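Local coordinates for DNA mismatch repair protein MutS (PDB 1EWQ) that binds mismatched DNA as part of mismatch repair and has a weak ATPase activity, at residues Arg428-Glu431 with Thr437-Val440; Ala444-Tyr449 with Pro466-Lys471; Glu458-Glu463 with Gln474-Pro479. All coordinates share one frame; numbering follows the deposited sequence.

Interaction 1: Arg428-Glu431 with Thr437-Val440; sequences RERE and TLKV
R430, near the C-terminal end of helix 406-433, reaches over to L438, where the chain has just left the helix and is about to enter an edge strand, 439-443, of a four-stranded antiparallel sheet. This is the helix-to-sheet connection at the tip of the helical arm that carries a DNA-binding domain of MutS. The polar part is side chain to backbone. R430 NE donates to L438 O at 2.8 Å, with the acceptor 21° out of the guanidinium plane, and NH2 adds a weak bond to the same oxygen. With CG beside the backbone N (chi1 -74°), the chain extended from CG to NE brings NE to L438 O; a salt bridge from NH2 to E426, one turn back, probably helps fix its plane. The apolar part is small: E429 CB rests on L438 CD1 at 3.8 Å, R430 CG on L438 CB at 4.0 Å. K439 contributes its CG, which meets the guanidinium edge at NH2. On the helix itself, E429 bends away from L438 and uses OE1 for Y464 OH, while R428 grips OE2 side-on, NE coming in on the anti lone pair at 3.1 Å and NH2 from 46° above the carboxylate plane.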
loop_
_atom_site.group_PDB
_atom_site.type_symbol
_atom_site.label_atom_id
_atom_site.label_comp_id
_atom_site.label_asym_id
_atom_site.label_seq_id
_atom_site.Cartn_x
_atom_site.Cartn_y
_atom_site.Cartn_z
ATOM N N ARG C 428 -16.066 56.800 25.838
ATOM C CA ARG C 428 -16.137 57.662 27.008
ATOM C C ARG C 428 -14.720 58.044 27.448
ATOM O O ARG C 428 -14.414 59.224 27.653
ATOM C CB ARG C 428 -16.833 56.950 28.169
ATOM C CG ARG C 428 -17.057 57.851 29.380
ATOM C CD ARG C 428 -17.500 57.074 30.610
ATOM N NE ARG C 428 -16.388 56.353 31.223
ATOM C CZ ARG C 428 -16.511 55.524 32.257
ATOM N NH1 ARG C 428 -17.705 55.308 32.796
ATOM N NH2 ARG C 428 -15.438 54.909 32.750
ATOM N N GLU C 429 -13.858 57.039 27.583
ATOM C CA GLU C 429 -12.491 57.269 28.021
ATOM C C GLU C 429 -11.611 58.064 27.053
ATOM O O GLU C 429 -10.722 58.790 27.497
ATOM C CB GLU C 429 -11.827 55.942 28.382
ATOM C CG GLU C 429 -12.364 55.351 29.676
ATOM C CD GLU C 429 -12.287 56.332 30.836
ATOM O OE1 GLU C 429 -11.167 56.708 31.237
ATOM O OE2 GLU C 429 -13.351 56.733 31.346
ATOM N N ARG C 430 -11.848 57.935 25.748
ATOM C CA ARG C 430 -11.067 58.688 24.773
ATOM C C ARG C 430 -11.279 60.178 24.997
ATOM O O ARG C 430 -10.334 60.970 24.918
ATOM C CB ARG C 430 -11.479 58.346 23.338
ATOM C CG ARG C 430 -11.004 56.991 22.839
ATOM C CD ARG C 430 -11.276 56.820 21.344
ATOM N NE ARG C 430 -10.835 55.515 20.858
ATOM C CZ ARG C 430 -10.918 55.111 19.592
ATOM N NH1 ARG C 430 -11.428 55.908 18.661
ATOM N NH2 ARG C 430 -10.493 53.898 19.257
ATOM N N GLU C 431 -12.523 60.559 25.282
ATOM C CA GLU C 431 -12.850 61.961 25.506
ATOM C C GLU C 431 -12.402 62.439 26.889
ATOM O O GLU C 431 -11.854 63.531 27.027
ATOM C CB GLU C 431 -14.356 62.192 25.315
ATOM C CG GLU C 431 -14.755 63.672 25.252
ATOM C CD GLU C 431 -14.047 64.433 24.139
ATOM O OE1 GLU C 431 -12.800 64.352 24.054
ATOM O OE2 GLU C 431 -14.733 65.122 23.351
ATOM N N THR C 437 -6.129 57.610 20.416
ATOM C CA THR C 437 -5.914 56.207 20.076
ATOM C C THR C 437 -6.192 55.206 21.201
ATOM O O THR C 437 -5.885 54.023 21.065
ATOM C CB THR C 437 -4.482 55.979 19.567
ATOM O OG1 THR C 437 -3.546 56.508 20.515
ATOM C CG2 THR C 437 -4.287 56.658 18.219
ATOM N N LEU C 438 -6.767 55.667 22.309
ATOM C CA LEU C 438 -7.079 54.762 23.419
ATOM C C LEU C 438 -8.020 53.681 22.903
ATOM O O LEU C 438 -8.858 53.932 22.038
ATOM C CB LEU C 438 -7.738 55.522 24.574
ATOM C CG LEU C 438 -8.191 54.721 25.804
ATOM C CD1 LEU C 438 -8.336 55.652 26.989
ATOM C CD2 LEU C 438 -9.509 53.995 25.519
ATOM N N LYS C 439 -7.881 52.474 23.431
ATOM C CA LYS C 439 -8.732 51.386 22.989
ATOM C C LYS C 439 -9.170 50.438 24.078
ATOM O O LYS C 439 -8.496 50.277 25.089
ATOM C CB LYS C 439 -8.029 50.586 21.877
ATOM C CG LYS C 439 -8.160 51.225 20.499
ATOM C CD LYS C 439 -7.551 50.367 19.392
ATOM C CE LYS C 439 -6.041 50.280 19.517
ATOM N NZ LYS C 439 -5.425 49.540 18.371
ATOM N N VAL C 440 -10.332 49.832 23.865
ATOM C CA VAL C 440 -10.857 48.824 24.771
ATOM C C VAL C 440 -10.663 47.527 23.994
ATOM O O VAL C 440 -11.256 47.337 22.934
ATOM C CB VAL C 440 -12.360 49.014 25.062
ATOM C CG1 VAL C 440 -12.930 47.731 25.673
ATOM C CG2 VAL C 440 -12.562 50.187 26.020
#

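Interaction 2: Ala444-Tyr449 with Pro466-Lys471; sequences AVFGYY and PVQTLK. With nucleotides of chain A.
F446, in the loop between strands 439-443 and 449-453, lays its ring against V467 and Q468 of edge strand 465-469. F446 CB sits 4.0 Å from V467 CG1. CG stands beside the backbone N (chi1 -63°), which sends the ring toward the strand. On one flank CD2 presses on V467 CG1 at 3.5 Å, an oblique approach, and CE2 lies near V467 O. Across the ring, CE1 comes within 3.4 Å of Q468 CD, and CZ, at the tip, meets Q468 CG. One face is therefore roofed by the glutamine: its CB stands 3.9 Å from the ring centroid, almost on the normal, as a CH-pi contact, and its extended side chain carries the amide out over the ring, the two planes stacked 16° apart. V467 and Q468 form a classic beta bulge opposite R475, which probably helps both to face F446. T469 N hydrogen-bonds to T469 OG1 of the second subunit, whose L470 also packs on F446. Past the strand end the chain turns to DNA: K471 N donates to OP1 of nucleotide DC20 of chain A at 2.8 Å, nearly straight at 165°, and K471 NZ bonds weakly to OP1 of DG21 of chain A. Apolar and amide stacking thus holds the protein side, while the bonds made here to DNA go to backbone phosphates, consistent with a grip that does not depend on base sequence.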
loop_
_atom_site.group_PDB
_atom_site.type_symbol
_atom_site.label_atom_id
_atom_site.label_comp_id
_atom_site.label_asym_id
_atom_site.label_seq_id
_atom_site.Cartn_x
_atom_site.Cartn_y
_atom_site.Cartn_z
ATOM N N ALA C 444 -8.158 36.317 26.141
ATOM C CA ALA C 444 -8.475 35.298 27.130
ATOM C C ALA C 444 -7.599 35.290 28.376
ATOM O O ALA C 444 -8.000 34.761 29.414
ATOM C CB ALA C 444 -8.444 33.918 26.467
ATOM N N VAL C 445 -6.413 35.876 28.287
ATOM C CA VAL C 445 -5.526 35.886 29.438
ATOM C C VAL C 445 -5.776 37.015 30.440
ATOM O O VAL C 445 -5.703 36.793 31.648
ATOM C CB VAL C 445 -4.052 35.933 29.001
ATOM C CG1 VAL C 445 -3.151 35.831 30.230
ATOM C CG2 VAL C 445 -3.766 34.792 28.018
ATOM N N PHE C 446 -6.073 38.217 29.952
ATOM C CA PHE C 446 -6.312 39.341 30.852
ATOM C C PHE C 446 -7.750 39.848 30.880
ATOM O O PHE C 446 -8.094 40.673 31.722
ATOM C CB PHE C 446 -5.363 40.506 30.514
ATOM C CG PHE C 446 -3.900 40.175 30.691
ATOM C CD1 PHE C 446 -3.167 39.604 29.652
ATOM C CD2 PHE C 446 -3.264 40.409 31.908
ATOM C CE1 PHE C 446 -1.815 39.271 29.823
ATOM C CE2 PHE C 446 -1.914 40.080 32.094
ATOM C CZ PHE C 446 -1.188 39.510 31.051
ATOM N N GLY C 447 -8.592 39.359 29.973
ATOM C CA GLY C 447 -9.977 39.809 29.940
ATOM C C GLY C 447 -10.109 41.150 29.241
ATOM O O GLY C 447 -9.311 41.468 28.360
ATOM N N TYR C 448 -11.112 41.942 29.617
ATOM C CA TYR C 448 -11.303 43.256 29.003
ATOM C C TYR C 448 -10.327 44.277 29.566
ATOM O O TYR C 448 -9.978 44.224 30.737
ATOM C CB TYR C 448 -12.734 43.744 29.201
ATOM C CG TYR C 448 -13.737 42.943 28.407
ATOM C CD1 TYR C 448 -14.207 41.716 28.874
ATOM C CD2 TYR C 448 -14.170 43.382 27.159
ATOM C CE1 TYR C 448 -15.082 40.949 28.110
ATOM C CE2 TYR C 448 -15.043 42.620 26.388
ATOM C CZ TYR C 448 -15.494 41.406 26.869
ATOM O OH TYR C 448 -16.362 40.660 26.107
ATOM N N TYR C 449 -9.902 45.222 28.737
ATOM C CA TYR C 449 -8.936 46.220 29.191
ATOM C C TYR C 449 -8.937 47.507 28.377
ATOM O O TYR C 449 -9.520 47.578 27.297
ATOM C CB TYR C 449 -7.523 45.616 29.149
ATOM C CG TYR C 449 -7.114 45.156 27.763
ATOM C CD1 TYR C 449 -6.837 46.082 26.743
ATOM C CD2 TYR C 449 -7.055 43.800 27.450
ATOM C CE1 TYR C 449 -6.513 45.664 25.445
ATOM C CE2 TYR C 449 -6.738 43.369 26.157
ATOM C CZ TYR C 449 -6.471 44.303 25.160
ATOM O OH TYR C 449 -6.187 43.867 23.884
ATOM N N PRO C 466 -2.907 49.316 36.253
ATOM C CA PRO C 466 -2.019 48.598 35.335
ATOM C C PRO C 466 -2.384 47.124 35.326
ATOM O O PRO C 466 -2.601 46.535 36.381
ATOM C CB PRO C 466 -0.634 48.839 35.936
ATOM C CG PRO C 466 -0.784 50.199 36.572
ATOM C CD PRO C 466 -2.132 50.092 37.236
ATOM N N VAL C 467 -2.463 46.531 34.141
ATOM C CA VAL C 467 -2.808 45.115 34.039
ATOM C C VAL C 467 -1.806 44.321 33.203
ATOM O O VAL C 467 -1.397 43.215 33.578
ATOM C CB VAL C 467 -4.232 44.936 33.443
ATOM C CG1 VAL C 467 -4.464 43.490 33.051
ATOM C CG2 VAL C 467 -5.270 45.355 34.469
ATOM N N GLN C 468 -1.408 44.886 32.070
ATOM C CA GLN C 468 -0.465 44.204 31.199
ATOM C C GLN C 468 0.480 45.201 30.555
ATOM O O GLN C 468 0.045 46.223 30.011
ATOM C CB GLN C 468 -1.212 43.424 30.105
ATOM C CG GLN C 468 -0.292 42.641 29.164
ATOM C CD GLN C 468 -1.018 42.051 27.953
ATOM O OE1 GLN C 468 -0.432 41.294 27.176
ATOM N NE2 GLN C 468 -2.288 42.403 27.784
ATOM N N THR C 469 1.772 44.903 30.629
ATOM C CA THR C 469 2.788 45.756 30.041
ATOM C C THR C 469 3.277 45.094 28.759
ATOM O O THR C 469 3.564 43.894 28.731
ATOM C CB THR C 469 4.008 45.947 30.982
ATOM O OG1 THR C 469 3.598 46.603 32.192
ATOM C CG2 THR C 469 5.084 46.789 30.290
ATOM N N LEU C 470 3.357 45.876 27.692
ATOM C CA LEU C 470 3.832 45.350 26.424
ATOM C C LEU C 470 5.022 46.171 25.961
ATOM O O LEU C 470 5.437 47.113 26.634
ATOM C CB LEU C 470 2.713 45.369 25.372
ATOM C CG LEU C 470 1.522 44.475 25.725
ATOM C CD1 LEU C 470 0.355 45.333 26.200
ATOM C CD2 LEU C 470 1.116 43.656 24.515
ATOM N N LYS C 471 5.567 45.804 24.811
ATOM C CA LYS C 471 6.719 46.495 24.265
ATOM C C LYS C 471 6.526 48.008 24.243
ATOM O O LYS C 471 7.369 48.747 24.757
ATOM C CB LYS C 471 7.016 45.977 22.851
ATOM C CG LYS C 471 8.449 46.196 22.382
ATOM C CD LYS C 471 9.457 45.710 23.424
ATOM C CE LYS C 471 10.865 45.657 22.843
ATOM N NZ LYS C 471 11.227 46.926 22.135
ATOM P P DC A 20 4.246 43.390 22.088
ATOM O OP1 DC A 20 4.913 43.504 23.415
ATOM O OP2 DC A 20 3.290 44.438 21.651
ATOM O "O5'" DC A 20 5.374 43.243 20.979
ATOM C "C5'" DC A 20 6.311 42.173 21.059
ATOM C "C4'" DC A 20 7.176 42.148 19.824
ATOM O "O4'" DC A 20 6.479 41.525 18.714
ATOM C "C3'" DC A 20 7.607 43.534 19.345
ATOM O "O3'" DC A 20 8.996 43.531 19.064
ATOM C "C2'" DC A 20 6.819 43.744 18.063
ATOM C "C1'" DC A 20 6.647 42.322 17.551
ATOM N N1 DC A 20 5.476 42.112 16.685
ATOM C C2 DC A 20 5.580 41.205 15.617
ATOM O O2 DC A 20 6.654 40.608 15.439
ATOM N N3 DC A 20 4.507 41.004 14.812
ATOM C C4 DC A 20 3.367 41.663 15.043
ATOM N N4 DC A 20 2.331 41.440 14.221
ATOM C C5 DC A 20 3.236 42.586 16.124
ATOM C C6 DC A 20 4.305 42.781 16.909
ATOM P P DG A 21 9.750 44.915 18.790
ATOM O OP1 DG A 21 10.873 44.951 19.759
ATOM O OP2 DG A 21 8.768 46.029 18.762
ATOM O "O5'" DG A 21 10.326 44.706 17.321
ATOM C "C5'" DG A 21 11.054 43.521 17.001
ATOM C "C4'" DG A 21 11.324 43.451 15.516
ATOM O "O4'" DG A 21 10.095 43.163 14.803
ATOM C "C3'" DG A 21 11.893 44.730 14.898
ATOM O "O3'" DG A 21 12.922 44.378 13.955
ATOM C "C2'" DG A 21 10.678 45.368 14.236
ATOM C "C1'" DG A 21 9.847 44.162 13.824
ATOM N N9 DG A 21 8.402 44.367 13.770
ATOM C C8 DG A 21 7.618 45.041 14.675
ATOM N N7 DG A 21 6.347 45.009 14.375
ATOM C C5 DG A 21 6.288 44.278 13.195
ATOM C C6 DG A 21 5.169 43.905 12.385
ATOM O O6 DG A 21 3.970 44.156 12.555
ATOM N N1 DG A 21 5.566 43.166 11.278
ATOM C C2 DG A 21 6.861 42.832 10.975
ATOM N N2 DG A 21 7.035 42.118 9.860
ATOM N N3 DG A 21 7.906 43.173 11.709
ATOM C C4 DG A 21 7.549 43.886 12.800
ATOM P P DT A 19 -1.766 40.713 22.647
ATOM O OP1 DT A 19 -1.787 40.802 24.139
ATOM O OP2 DT A 19 -2.705 41.527 21.832
ATOM O "O5'" DT A 19 -0.295 41.070 22.189
ATOM C "C5'" DT A 19 0.360 40.250 21.251
ATOM C "C4'" DT A 19 1.848 40.324 21.459
ATOM O "O4'" DT A 19 2.445 39.473 20.464
ATOM C "C3'" DT A 19 2.412 41.717 21.218
ATOM O "O3'" DT A 19 3.536 41.945 22.067
ATOM C "C2'" DT A 19 2.760 41.710 19.742
ATOM C "C1'" DT A 19 3.008 40.241 19.416
ATOM N N1 DT A 19 2.357 39.793 18.174
ATOM C C2 DT A 19 3.063 38.963 17.344
ATOM O O2 DT A 19 4.207 38.603 17.587
ATOM N N3 DT A 19 2.383 38.567 16.218
ATOM C C4 DT A 19 1.099 38.918 15.853
ATOM O O4 DT A 19 0.619 38.484 14.811
ATOM C C5 DT A 19 0.416 39.802 16.776
ATOM C C7 DT A 19 -0.985 40.234 16.473
ATOM C C6 DT A 19 1.074 40.190 17.871
#

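Interaction 3: Glu458-Glu463 with Gln474-Pro479; sequences ERVPKE and QRYTLP. With nucleotides of chain A.
V460 on the face of the Y476 ring makes this an apolar contact, packing the loop between strands 449-453 and 465-469 against inner strand 473-477 of the four-stranded antiparallel sheet. Both valine methyls take part. CG1 lies over the face, 4.0 Å from the ring centroid and 19° off its normal, displaced toward the rim. CG2 covers the phenol end, 3.7 Å from Y476 CZ and 3.3 Å from Y476 OH. The two side chains approach from opposite directions; with V460 CG1 anti to the backbone nitrogen (chi1 177°), both methyls are turned to the ring. Y464 meets the same tyrosine with its ring inclined. With an alanine in place of Y476, the V460 methyls and the Y464 ring would probably lose their shared partner, leaving a gap between loop and sheet. Farther along, E463 CB touches L478 CD2 at 4.0 Å, while the glutamate's bent chain carries its carboxylate away. At the other end of the strand, Q474 folds back and its NE2 donates to R475 O at 3.0 Å, from 34° out of the carbonyl plane. The next residue points the opposite way from Y476: R475 runs extended to nucleotide DT19 of chain A, where NH2 donates to OP2 at 3.1 Å; NH1 also bonds OP1, at a modelled length too short to be trusted. E451 forms a salt bridge with NH2 and probably helps to position the guanidinium at the phosphate. So the strand has DNA on one face and the loop on the other, lies between strands 449-453 and 465-469, and runs out through L478, the N-cap of helix 479-511; the L478 side chain also touches R428 and E429 of helix 406-433.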
loop_
_atom_site.group_PDB
_atom_site.type_symbol
_atom_site.label_atom_id
_atom_site.label_comp_id
_atom_site.label_asym_id
_atom_site.label_seq_id
_atom_site.Cartn_x
_atom_site.Cartn_y
_atom_site.Cartn_z
ATOM N N GLU C 458 2.206 59.254 30.250
ATOM C CA GLU C 458 2.141 60.271 31.310
ATOM C C GLU C 458 0.785 60.974 31.275
ATOM O O GLU C 458 0.528 61.905 32.036
ATOM C CB GLU C 458 3.257 61.321 31.129
ATOM C CG GLU C 458 4.611 60.773 30.679
ATOM C CD GLU C 458 5.711 61.832 30.689
ATOM O OE1 GLU C 458 6.712 61.677 29.970
ATOM O OE2 GLU C 458 5.583 62.821 31.430
ATOM N N ARG C 459 -0.079 60.500 30.388
ATOM C CA ARG C 459 -1.403 61.071 30.193
ATOM C C ARG C 459 -2.502 60.188 30.823
ATOM O O ARG C 459 -3.673 60.572 30.885
ATOM C CB ARG C 459 -1.612 61.219 28.685
ATOM C CG ARG C 459 -2.185 62.528 28.226
ATOM C CD ARG C 459 -1.424 63.761 28.707
ATOM N NE ARG C 459 -2.371 64.870 28.737
ATOM C CZ ARG C 459 -2.179 66.035 29.341
ATOM N NH1 ARG C 459 -1.048 66.290 29.983
ATOM N NH2 ARG C 459 -3.150 66.939 29.334
ATOM N N VAL C 460 -2.110 59.011 31.302
ATOM C CA VAL C 460 -3.041 58.050 31.908
ATOM C C VAL C 460 -3.602 58.496 33.262
ATOM O O VAL C 460 -2.853 58.852 34.169
ATOM C CB VAL C 460 -2.349 56.681 32.090
ATOM C CG1 VAL C 460 -3.287 55.708 32.775
ATOM C CG2 VAL C 460 -1.903 56.140 30.745
ATOM N N PRO C 461 -4.936 58.476 33.421
ATOM C CA PRO C 461 -5.494 58.897 34.710
ATOM C C PRO C 461 -5.080 57.978 35.858
ATOM O O PRO C 461 -4.790 56.792 35.654
ATOM C CB PRO C 461 -7.004 58.906 34.455
ATOM C CG PRO C 461 -7.179 57.897 33.382
ATOM C CD PRO C 461 -6.004 58.138 32.467
ATOM N N LYS C 462 -5.048 58.547 37.062
ATOM C CA LYS C 462 -4.651 57.832 38.273
ATOM C C LYS C 462 -5.509 56.603 38.575
ATOM O O LYS C 462 -5.035 55.653 39.198
ATOM C CB LYS C 462 -4.705 58.780 39.479
ATOM C CG LYS C 462 -4.072 60.162 39.273
ATOM C CD LYS C 462 -2.552 60.117 39.038
ATOM C CE LYS C 462 -2.203 59.962 37.555
ATOM N NZ LYS C 462 -0.754 60.246 37.260
ATOM N N GLU C 463 -6.768 56.633 38.143
ATOM C CA GLU C 463 -7.704 55.527 38.378
ATOM C C GLU C 463 -7.339 54.249 37.629
ATOM O O GLU C 463 -7.646 53.149 38.087
ATOM C CB GLU C 463 -9.130 55.929 37.972
ATOM C CG GLU C 463 -9.701 57.121 38.720
ATOM C CD GLU C 463 -8.887 58.394 38.524
ATOM O OE1 GLU C 463 -8.590 58.750 37.359
ATOM O OE2 GLU C 463 -8.550 59.042 39.542
ATOM N N GLN C 474 0.492 49.715 27.035
ATOM C CA GLN C 474 0.199 49.329 28.404
ATOM C C GLN C 474 -1.307 49.213 28.532
ATOM O O GLN C 474 -2.055 50.031 27.983
ATOM C CB GLN C 474 0.733 50.378 29.381
ATOM C CG GLN C 474 0.378 50.129 30.845
ATOM C CD GLN C 474 1.016 48.871 31.424
ATOM O OE1 GLN C 474 2.215 48.630 31.256
ATOM N NE2 GLN C 474 0.216 48.073 32.129
ATOM N N ARG C 475 -1.747 48.187 29.251
ATOM C CA ARG C 475 -3.163 47.971 29.449
ATOM C C ARG C 475 -3.541 48.107 30.918
ATOM O O ARG C 475 -2.794 47.700 31.817
ATOM C CB ARG C 475 -3.552 46.603 28.879
ATOM C CG ARG C 475 -3.334 46.550 27.374
ATOM C CD ARG C 475 -3.335 45.144 26.809
ATOM N NE ARG C 475 -3.158 45.184 25.360
ATOM C CZ ARG C 475 -2.884 44.125 24.602
ATOM N NH1 ARG C 475 -2.752 42.926 25.150
ATOM N NH2 ARG C 475 -2.735 44.273 23.290
ATOM N N TYR C 476 -4.705 48.702 31.150
ATOM C CA TYR C 476 -5.187 48.938 32.499
ATOM C C TYR C 476 -6.607 48.450 32.704
ATOM O O TYR C 476 -7.238 47.891 31.808
ATOM C CB TYR C 476 -5.150 50.431 32.831
ATOM C CG TYR C 476 -3.888 51.147 32.408
ATOM C CD1 TYR C 476 -3.686 51.508 31.075
ATOM C CD2 TYR C 476 -2.906 51.485 33.342
ATOM C CE1 TYR C 476 -2.544 52.188 30.677
ATOM C CE2 TYR C 476 -1.754 52.171 32.958
ATOM C CZ TYR C 476 -1.581 52.518 31.622
ATOM O OH TYR C 476 -0.450 53.189 31.220
ATOM N N THR C 477 -7.104 48.704 33.906
ATOM C CA THR C 477 -8.441 48.302 34.280
ATOM C C THR C 477 -9.095 49.356 35.153
ATOM O O THR C 477 -8.420 50.084 35.882
ATOM C CB THR C 477 -8.395 46.961 35.047
ATOM O OG1 THR C 477 -8.345 45.881 34.110
ATOM C CG2 THR C 477 -9.589 46.806 35.947
ATOM N N LEU C 478 -10.412 49.450 35.045
ATOM C CA LEU C 478 -11.195 50.359 35.860
ATOM C C LEU C 478 -12.128 49.428 36.633
ATOM O O LEU C 478 -12.466 48.344 36.155
ATOM C CB LEU C 478 -12.011 51.331 34.996
ATOM C CG LEU C 478 -11.292 52.489 34.292
ATOM C CD1 LEU C 478 -12.325 53.393 33.641
ATOM C CD2 LEU C 478 -10.474 53.296 35.292
ATOM N N PRO C 479 -12.533 49.826 37.847
ATOM C CA PRO C 479 -13.428 49.029 38.695
ATOM C C PRO C 479 -14.755 48.625 38.027
ATOM O O PRO C 479 -15.233 47.498 38.197
ATOM C CB PRO C 479 -13.639 49.936 39.905
ATOM C CG PRO C 479 -12.311 50.644 40.014
ATOM C CD PRO C 479 -12.042 51.015 38.569
ATOM P P DT A 19 -1.766 40.713 22.647
ATOM O OP1 DT A 19 -1.787 40.802 24.139
ATOM O OP2 DT A 19 -2.705 41.527 21.832
ATOM O "O5'" DT A 19 -0.295 41.070 22.189
ATOM C "C5'" DT A 19 0.360 40.250 21.251
ATOM C "C4'" DT A 19 1.848 40.324 21.459
ATOM O "O4'" DT A 19 2.445 39.473 20.464
ATOM C "C3'" DT A 19 2.412 41.717 21.218
ATOM O "O3'" DT A 19 3.536 41.945 22.067
ATOM C "C2'" DT A 19 2.760 41.710 19.742
ATOM C "C1'" DT A 19 3.008 40.241 19.416
ATOM N N1 DT A 19 2.357 39.793 18.174
ATOM C C2 DT A 19 3.063 38.963 17.344
ATOM O O2 DT A 19 4.207 38.603 17.587
ATOM N N3 DT A 19 2.383 38.567 16.218
ATOM C C4 DT A 19 1.099 38.918 15.853
ATOM O O4 DT A 19 0.619 38.484 14.811
ATOM C C5 DT A 19 0.416 39.802 16.776
ATOM C C7 DT A 19 -0.985 40.234 16.473
ATOM C C6 DT A 19 1.074 40.190 17.871
#

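Overall arrangement
All three contacts belong to one four-stranded antiparallel sheet, about 53 to 63 Å from the centre of the chain, where helix 406-433 enters and helix 479-511 leaves. Their centres lie 11 to 16 Å apart. Interaction 1 closes before the other two open and joins the incoming helix to strand 439-443. Interactions 2 and 3 interleave along the chain, sharing the hairpin of strands 465-469 and 473-477, where T469 OG1 and Q474 OE1 sit 2.6 Å apart. Interactions 1 and 3 pack directly on each other, and V440 packs against Y449 between interactions 1 and 2. The result is a small DNA-binding unit at the end of two long helices, with interactions 2 and 3 both including phosphate contacts.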